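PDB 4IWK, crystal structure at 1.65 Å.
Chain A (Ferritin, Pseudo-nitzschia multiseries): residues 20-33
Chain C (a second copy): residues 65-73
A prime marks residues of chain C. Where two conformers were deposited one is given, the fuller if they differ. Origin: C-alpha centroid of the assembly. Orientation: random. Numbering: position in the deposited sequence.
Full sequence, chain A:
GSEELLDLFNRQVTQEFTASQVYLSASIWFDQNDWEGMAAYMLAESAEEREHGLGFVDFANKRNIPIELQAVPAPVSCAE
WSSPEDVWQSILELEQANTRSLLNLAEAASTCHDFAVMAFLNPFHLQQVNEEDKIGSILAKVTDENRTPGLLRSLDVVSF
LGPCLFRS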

# COMPACT_ATOMS: atom_id res chain seq x y z
N SER A 20 -34.64 25.21 25.17
CA SER A 20 -34.00 23.91 25.39
C SER A 20 -34.85 23.02 26.31
O SER A 20 -35.01 21.81 26.07
CB SER A 20 -32.62 24.16 25.99
OG SER A 20 -31.99 22.89 26.17
N GLN A 21 -35.37 23.65 27.38
CA GLN A 21 -36.17 22.87 28.37
C GLN A 21 -37.51 22.48 27.79
O GLN A 21 -38.06 21.39 28.09
CB GLN A 21 -36.40 23.72 29.68
CG GLN A 21 -35.13 23.80 30.52
CD GLN A 21 -34.84 22.38 31.12
OE1 GLN A 21 -34.07 21.65 30.49
NE2 GLN A 21 -35.48 22.01 32.24
N VAL A 22 -38.12 23.37 26.97
CA VAL A 22 -39.37 22.99 26.32
C VAL A 22 -39.17 21.78 25.35
O VAL A 22 -40.00 20.82 25.31
CB VAL A 22 -39.96 24.21 25.59
CG1 VAL A 22 -41.21 23.75 24.76
CG2 VAL A 22 -40.42 25.30 26.65
N TYR A 23 -38.10 21.83 24.57
CA TYR A 23 -37.80 20.65 23.71
C TYR A 23 -37.57 19.43 24.54
O TYR A 23 -38.04 18.35 24.13
CB TYR A 23 -36.52 21.00 22.88
CG TYR A 23 -36.89 21.71 21.59
CD1 TYR A 23 -36.40 22.98 21.29
CD2 TYR A 23 -37.53 21.00 20.57
CE1 TYR A 23 -36.70 23.63 20.05
CE2 TYR A 23 -37.80 21.59 19.32
CZ TYR A 23 -37.36 22.88 19.08
OH TYR A 23 -37.57 23.51 17.86
N LEU A 24 -36.93 19.56 25.74
CA LEU A 24 -36.71 18.35 26.52
C LEU A 24 -38.10 17.87 27.02
O LEU A 24 -38.38 16.67 27.01
CB LEU A 24 -35.82 18.68 27.74
CG LEU A 24 -35.64 17.52 28.72
CD1 LEU A 24 -34.92 16.38 27.94
CD2 LEU A 24 -34.74 17.93 29.88
N SER A 25 -38.98 18.79 27.45
CA SER A 25 -40.34 18.39 27.84
C SER A 25 -41.09 17.65 26.69
O SER A 25 -41.77 16.64 26.95
CB SER A 25 -41.14 19.60 28.35
OG SER A 25 -41.62 20.44 27.30
N ALA A 26 -40.94 18.16 25.44
CA ALA A 26 -41.56 17.46 24.28
C ALA A 26 -40.97 16.04 24.12
O ALA A 26 -41.70 15.09 23.85
CB ALA A 26 -41.38 18.26 23.01
N SER A 27 -39.64 15.92 24.27
CA SER A 27 -39.01 14.59 24.16
C SER A 27 -39.60 13.62 25.20
O SER A 27 -39.80 12.43 24.94
CB SER A 27 -37.48 14.71 24.35
OG SER A 27 -37.11 14.68 25.73
N ILE A 28 -39.87 14.14 26.39
CA ILE A 28 -40.42 13.25 27.47
C ILE A 28 -41.82 12.84 27.08
O ILE A 28 -42.16 11.67 27.14
CB ILE A 28 -40.38 14.01 28.83
CG1 ILE A 28 -38.93 14.18 29.30
CG2 ILE A 28 -41.25 13.22 29.80
CD1 ILE A 28 -38.86 15.20 30.45
N TRP A 29 -42.66 13.79 26.61
CA TRP A 29 -43.99 13.42 26.21
C TRP A 29 -43.93 12.37 25.12
O TRP A 29 -44.68 11.38 25.14
CB TRP A 29 -44.78 14.72 25.75
CG TRP A 29 -46.24 14.37 25.58
CD1 TRP A 29 -47.24 14.53 26.54
CD2 TRP A 29 -46.86 13.78 24.43
NE1 TRP A 29 -48.44 14.05 26.03
CE2 TRP A 29 -48.25 13.58 24.75
CE3 TRP A 29 -46.38 13.33 23.19
CZ2 TRP A 29 -49.18 13.01 23.79
CZ3 TRP A 29 -47.27 12.75 22.24
CH2 TRP A 29 -48.68 12.55 22.59
N PHE A 30 -43.12 12.61 24.07
CA PHE A 30 -43.06 11.65 22.98
C PHE A 30 -42.58 10.28 23.50
O PHE A 30 -43.15 9.29 23.09
CB PHE A 30 -42.07 12.17 21.94
CG PHE A 30 -42.70 13.22 21.05
CD1 PHE A 30 -43.95 12.98 20.49
CD2 PHE A 30 -42.06 14.41 20.79
CE1 PHE A 30 -44.57 13.92 19.61
CE2 PHE A 30 -42.65 15.36 19.91
CZ PHE A 30 -43.92 15.12 19.34
N ASP A 31 -41.56 10.25 24.37
CA ASP A 31 -41.01 8.93 24.80
C ASP A 31 -42.05 8.24 25.64
O ASP A 31 -42.23 7.03 25.52
CB ASP A 31 -39.74 9.12 25.62
CG ASP A 31 -38.49 9.02 24.79
OD1 ASP A 31 -38.45 8.30 23.76
OD2 ASP A 31 -37.46 9.66 25.14
N GLN A 32 -42.75 9.00 26.46
CA GLN A 32 -43.79 8.36 27.30
C GLN A 32 -44.90 7.77 26.47
O GLN A 32 -45.68 6.88 26.93
CB GLN A 32 -44.37 9.38 28.28
CG GLN A 32 -43.45 9.78 29.40
CD GLN A 32 -44.06 10.89 30.26
OE1 GLN A 32 -45.10 11.54 29.89
NE2 GLN A 32 -43.37 11.19 31.42
N ASN A 33 -45.13 8.33 25.28
CA ASN A 33 -46.20 7.87 24.47
C ASN A 33 -45.70 7.05 23.27
O ASN A 33 -46.45 6.84 22.32
CB ASN A 33 -47.04 9.07 24.04
CG ASN A 33 -47.81 9.63 25.20
OD1 ASN A 33 -48.87 9.07 25.50
ND2 ASN A 33 -47.31 10.66 25.93
N ILE C 65 -41.34 6.11 35.39
CA ILE C 65 -41.26 7.07 36.50
C ILE C 65 -41.64 8.45 35.86
O ILE C 65 -40.92 8.98 35.07
CB ILE C 65 -39.83 7.11 37.05
CG1 ILE C 65 -39.49 5.75 37.80
CG2 ILE C 65 -39.68 8.24 38.12
CD1 ILE C 65 -37.97 5.56 38.10
N PRO C 66 -42.78 9.04 36.25
CA PRO C 66 -43.21 10.25 35.48
C PRO C 66 -42.28 11.44 35.80
O PRO C 66 -41.90 11.61 36.92
CB PRO C 66 -44.59 10.56 36.11
CG PRO C 66 -45.06 9.28 36.75
CD PRO C 66 -43.84 8.49 37.13
N ILE C 67 -41.78 12.14 34.83
CA ILE C 67 -40.87 13.26 35.16
C ILE C 67 -41.68 14.53 34.90
O ILE C 67 -42.25 14.64 33.83
CB ILE C 67 -39.66 13.25 34.16
CG1 ILE C 67 -38.78 12.10 34.49
CG2 ILE C 67 -38.90 14.58 34.23
CD1 ILE C 67 -38.10 12.02 35.86
N GLU C 68 -41.70 15.43 35.86
CA GLU C 68 -42.22 16.79 35.58
C GLU C 68 -41.06 17.73 35.83
O GLU C 68 -40.50 17.77 36.92
CB GLU C 68 -43.27 17.07 36.58
CG GLU C 68 -43.73 18.53 36.48
CD GLU C 68 -44.87 18.81 37.45
OE1 GLU C 68 -45.80 17.98 37.48
OE2 GLU C 68 -44.80 19.84 38.17
N LEU C 69 -40.67 18.41 34.79
CA LEU C 69 -39.46 19.25 34.81
C LEU C 69 -39.77 20.52 35.63
O LEU C 69 -40.84 21.20 35.39
CB LEU C 69 -39.09 19.68 33.42
CG LEU C 69 -38.57 18.52 32.46
CD1 LEU C 69 -38.18 19.15 31.09
CD2 LEU C 69 -37.31 17.95 33.11
N GLN C 70 -38.93 20.81 36.59
CA GLN C 70 -39.06 21.93 37.54
C GLN C 70 -38.27 23.11 36.96
O GLN C 70 -37.36 22.96 36.06
CB GLN C 70 -38.47 21.53 38.96
CG GLN C 70 -38.98 20.16 39.55
CD GLN C 70 -38.59 19.89 41.02
OE1 GLN C 70 -37.56 19.22 41.42
NE2 GLN C 70 -39.48 20.38 41.87
N ALA C 71 -38.52 24.32 37.47
CA ALA C 71 -37.64 25.40 37.14
C ALA C 71 -36.18 25.07 37.51
O ALA C 71 -35.91 24.38 38.54
CB ALA C 71 -38.05 26.69 37.97
N VAL C 72 -35.23 25.52 36.67
CA VAL C 72 -33.81 25.41 36.99
C VAL C 72 -33.43 26.76 37.60
O VAL C 72 -33.41 27.76 36.89
CB VAL C 72 -32.98 25.09 35.75
CG1 VAL C 72 -31.52 24.77 36.20
CG2 VAL C 72 -33.63 23.79 35.12
N PRO C 73 -33.07 26.77 38.88
CA PRO C 73 -32.93 28.10 39.54
C PRO C 73 -31.73 28.85 39.06
O PRO C 73 -30.73 28.28 38.56
CB PRO C 73 -32.73 27.79 41.04
CG PRO C 73 -32.58 26.34 41.15
CD PRO C 73 -32.97 25.64 39.83
O HOH W 1 -37.01 24.06 33.48
O HOH W 2 -41.11 9.82 32.42

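Residues 20-32 of chain A are helical, and the extended, irregular segment of chain C lies along one side of them. No direct hydrogen bond crosses between the stretches; the 334 Å² buried between them, both sides summed, rests on apolar packing, with a water bridge at Gln32 and a water between Gln21 and Gln70′.

Ser20 makes no contact, so the interface begins at Gln21, whose CA-to-CB bond points toward chain C. With chi1 and chi2 both m, its amide is brought to water 1: Gln21 NE2 donates to the oxygen of water 1 at 2.8 Å, and that oxygen also lies 2.8 Å from Gln70′ O. The direct separation of Gln21 NE2 from Gln70′ O, 4.4 Å, is too long for a hydrogen bond, hence the role of the water. Gln21 NE2 also lies 3.9 Å from Val72′ CG2.

Val22 points away. Leu24 points toward chain C and places CD2 3.8 Å from CD1 of Leu69′. Leu69′ CD1 also approaches the helix backbone, 3.7 Å from Gln21 O and 3.7 Å from Ser25 N, two atoms already paired by the helical hydrogen bond from Ser25 N to Gln21 O (2.8 Å). An apolar group can therefore rest there without leaving either atom unpaired. Ser25 is small, and its OG turns back to O of Val22 at 2.6 Å, leaving CB 4.1 Å from Leu69′ CD1. Leu69′, with 98 Å² covered, is the most extensively covered residue of the contact.

One turn on, Ile28 (chi1 m, chi2 t) extends CD1 to 3.8 Å from Ile67′ CG2 and 3.9 Å from Leu69′ CG, an apolar cluster of buried residues. At exposed Gln32, a polar end suits the solvent: NE2 donates to water 2 at 2.8 Å, which donates to Ile65′ O at 2.8 Å.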